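Local coordinates for protein epoxide hydrolase (Aspergillus niger, PDB 3G02) that probably opens epoxides by adding water to give diols, as an enantioselective variant of an alpha/beta-hydrolase-fold epoxide hydrolase obtained by directed evolution, at residues 341-346 with 356-361. The protein carries 9 engineered substitutions. Residues are numbered along the deposited sequence; the frame is centred on the assembly and turned at random.
Sequences FGFSFF and SWIATT
The carbonyl oxygen of I358 is gripped twice from within its own turn, by T361 OG1 at 2.7 Å and by the backbone N of T361 at 3.0 Å, while the same oxygen lies in the plane of the F341 ring, at its edge. The hydroxyl reaches it in the carbonyl plane, on a lone pair, because chi1 of 76° sets OG1 between the backbone N and the carbonyl carbon of T361. Threonine suits this place: its buried hydroxyl is satisfied locally, and OG1 can then rest 3.7 Å from CE2 of F341 without needing a polar partner across the contact. Beta-branching gives I358 two arms from one CB, so this single buried residue meets both phenylalanines. CG2 wedges between the rings, 3.7 Å from CE2 of F341 and 4.0 Å from CD1 of F343; CD1 of I358 sits over one face of F343 in a CH-pi contact, 3.6 Å from the ring centroid and 15° off the normal. In the beta-alpha-beta unit of this alpha/beta hydrolase fold, short helix 355-358 thus packs on strand 340-345 before the chain enters the parallel neighbour 362-369. The alternation of the strand sends F341 and F343 toward the helix, and their side chains also touch L214 of strand 209-214. On the opposite side of the strand S344 hydrogen-bonds D388 and H213.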
# COMPACT_ATOMS: atom_id res chain seq x y z
N PHE A 341 -4.66 -35.39 -2.31
CA PHE A 341 -4.09 -34.05 -2.34
C PHE A 341 -2.76 -34.12 -3.07
O PHE A 341 -1.93 -34.99 -2.79
CB PHE A 341 -3.94 -33.56 -0.89
CG PHE A 341 -3.22 -32.24 -0.73
CD1 PHE A 341 -3.45 -31.18 -1.59
CD2 PHE A 341 -2.36 -32.06 0.35
CE1 PHE A 341 -2.78 -29.97 -1.41
CE2 PHE A 341 -1.69 -30.86 0.54
CZ PHE A 341 -1.90 -29.81 -0.34
N GLY A 342 -2.58 -33.22 -4.04
CA GLY A 342 -1.36 -33.18 -4.84
C GLY A 342 -0.76 -31.79 -4.84
O GLY A 342 -1.47 -30.80 -4.67
N PHE A 343 0.56 -31.72 -5.03
CA PHE A 343 1.26 -30.44 -5.02
C PHE A 343 2.34 -30.36 -6.09
O PHE A 343 3.11 -31.31 -6.28
CB PHE A 343 1.85 -30.15 -3.64
CG PHE A 343 2.16 -28.70 -3.42
CD1 PHE A 343 1.18 -27.84 -2.94
CD2 PHE A 343 3.42 -28.19 -3.72
CE1 PHE A 343 1.46 -26.49 -2.74
CE2 PHE A 343 3.71 -26.84 -3.53
CZ PHE A 343 2.72 -26.00 -3.03
N SER A 344 2.40 -29.22 -6.77
CA SER A 344 3.49 -28.89 -7.68
C SER A 344 4.29 -27.72 -7.13
O SER A 344 3.76 -26.62 -6.94
CB SER A 344 2.95 -28.56 -9.08
OG SER A 344 2.40 -29.70 -9.71
N PHE A 345 5.57 -27.98 -6.88
CA PHE A 345 6.47 -27.03 -6.24
C PHE A 345 7.32 -26.33 -7.29
O PHE A 345 8.03 -26.99 -8.06
CB PHE A 345 7.37 -27.77 -5.23
CG PHE A 345 8.36 -26.89 -4.52
CD1 PHE A 345 8.11 -26.43 -3.23
CD2 PHE A 345 9.57 -26.55 -5.13
CE1 PHE A 345 9.03 -25.63 -2.56
CE2 PHE A 345 10.50 -25.74 -4.47
CZ PHE A 345 10.23 -25.28 -3.18
N PHE A 346 7.24 -25.01 -7.31
CA PHE A 346 8.10 -24.18 -8.15
C PHE A 346 8.97 -23.30 -7.24
O PHE A 346 8.45 -22.67 -6.32
CB PHE A 346 7.26 -23.36 -9.13
CG PHE A 346 6.49 -24.20 -10.11
CD1 PHE A 346 7.09 -24.63 -11.29
CD2 PHE A 346 5.18 -24.59 -9.84
CE1 PHE A 346 6.40 -25.42 -12.19
CE2 PHE A 346 4.48 -25.39 -10.74
CZ PHE A 346 5.09 -25.80 -11.92
N SER A 356 7.62 -31.63 3.39
CA SER A 356 7.33 -32.12 4.75
C SER A 356 6.39 -31.21 5.54
O SER A 356 5.74 -31.65 6.49
CB SER A 356 8.62 -32.36 5.52
OG SER A 356 9.33 -31.15 5.72
N TRP A 357 6.31 -29.94 5.14
CA TRP A 357 5.38 -29.00 5.75
C TRP A 357 4.01 -29.13 5.09
O TRP A 357 2.99 -29.21 5.77
CB TRP A 357 5.89 -27.57 5.62
CG TRP A 357 6.96 -27.19 6.61
CD1 TRP A 357 7.77 -28.03 7.33
CD2 TRP A 357 7.37 -25.86 6.95
NE1 TRP A 357 8.64 -27.31 8.11
CE2 TRP A 357 8.41 -25.97 7.90
CE3 TRP A 357 6.94 -24.58 6.56
CZ2 TRP A 357 9.04 -24.85 8.46
CZ3 TRP A 357 7.57 -23.47 7.12
CH2 TRP A 357 8.61 -23.62 8.05
N ILE A 358 4.00 -29.15 3.76
CA ILE A 358 2.77 -29.31 2.99
C ILE A 358 2.05 -30.61 3.35
O ILE A 358 0.82 -30.66 3.42
CB ILE A 358 3.06 -29.22 1.46
CG1 ILE A 358 3.62 -27.84 1.12
CG2 ILE A 358 1.80 -29.51 0.64
CD1 ILE A 358 4.39 -27.78 -0.18
N ALA A 359 2.84 -31.66 3.60
CA ALA A 359 2.31 -32.98 3.97
C ALA A 359 1.48 -32.97 5.27
O ALA A 359 0.62 -33.83 5.46
CB ALA A 359 3.44 -33.99 4.07
N THR A 360 1.74 -32.00 6.14
CA THR A 360 1.00 -31.89 7.41
C THR A 360 -0.40 -31.31 7.21
O THR A 360 -1.21 -31.30 8.14
CB THR A 360 1.74 -31.01 8.45
OG1 THR A 360 1.70 -29.64 8.04
CG2 THR A 360 3.19 -31.46 8.63
N THR A 361 -0.67 -30.82 6.00
CA THR A 361 -1.90 -30.08 5.72
C THR A 361 -2.92 -30.86 4.88
O THR A 361 -4.01 -30.36 4.58
CB THR A 361 -1.60 -28.73 5.03
OG1 THR A 361 -1.27 -28.96 3.66
CG2 THR A 361 -0.46 -28.01 5.72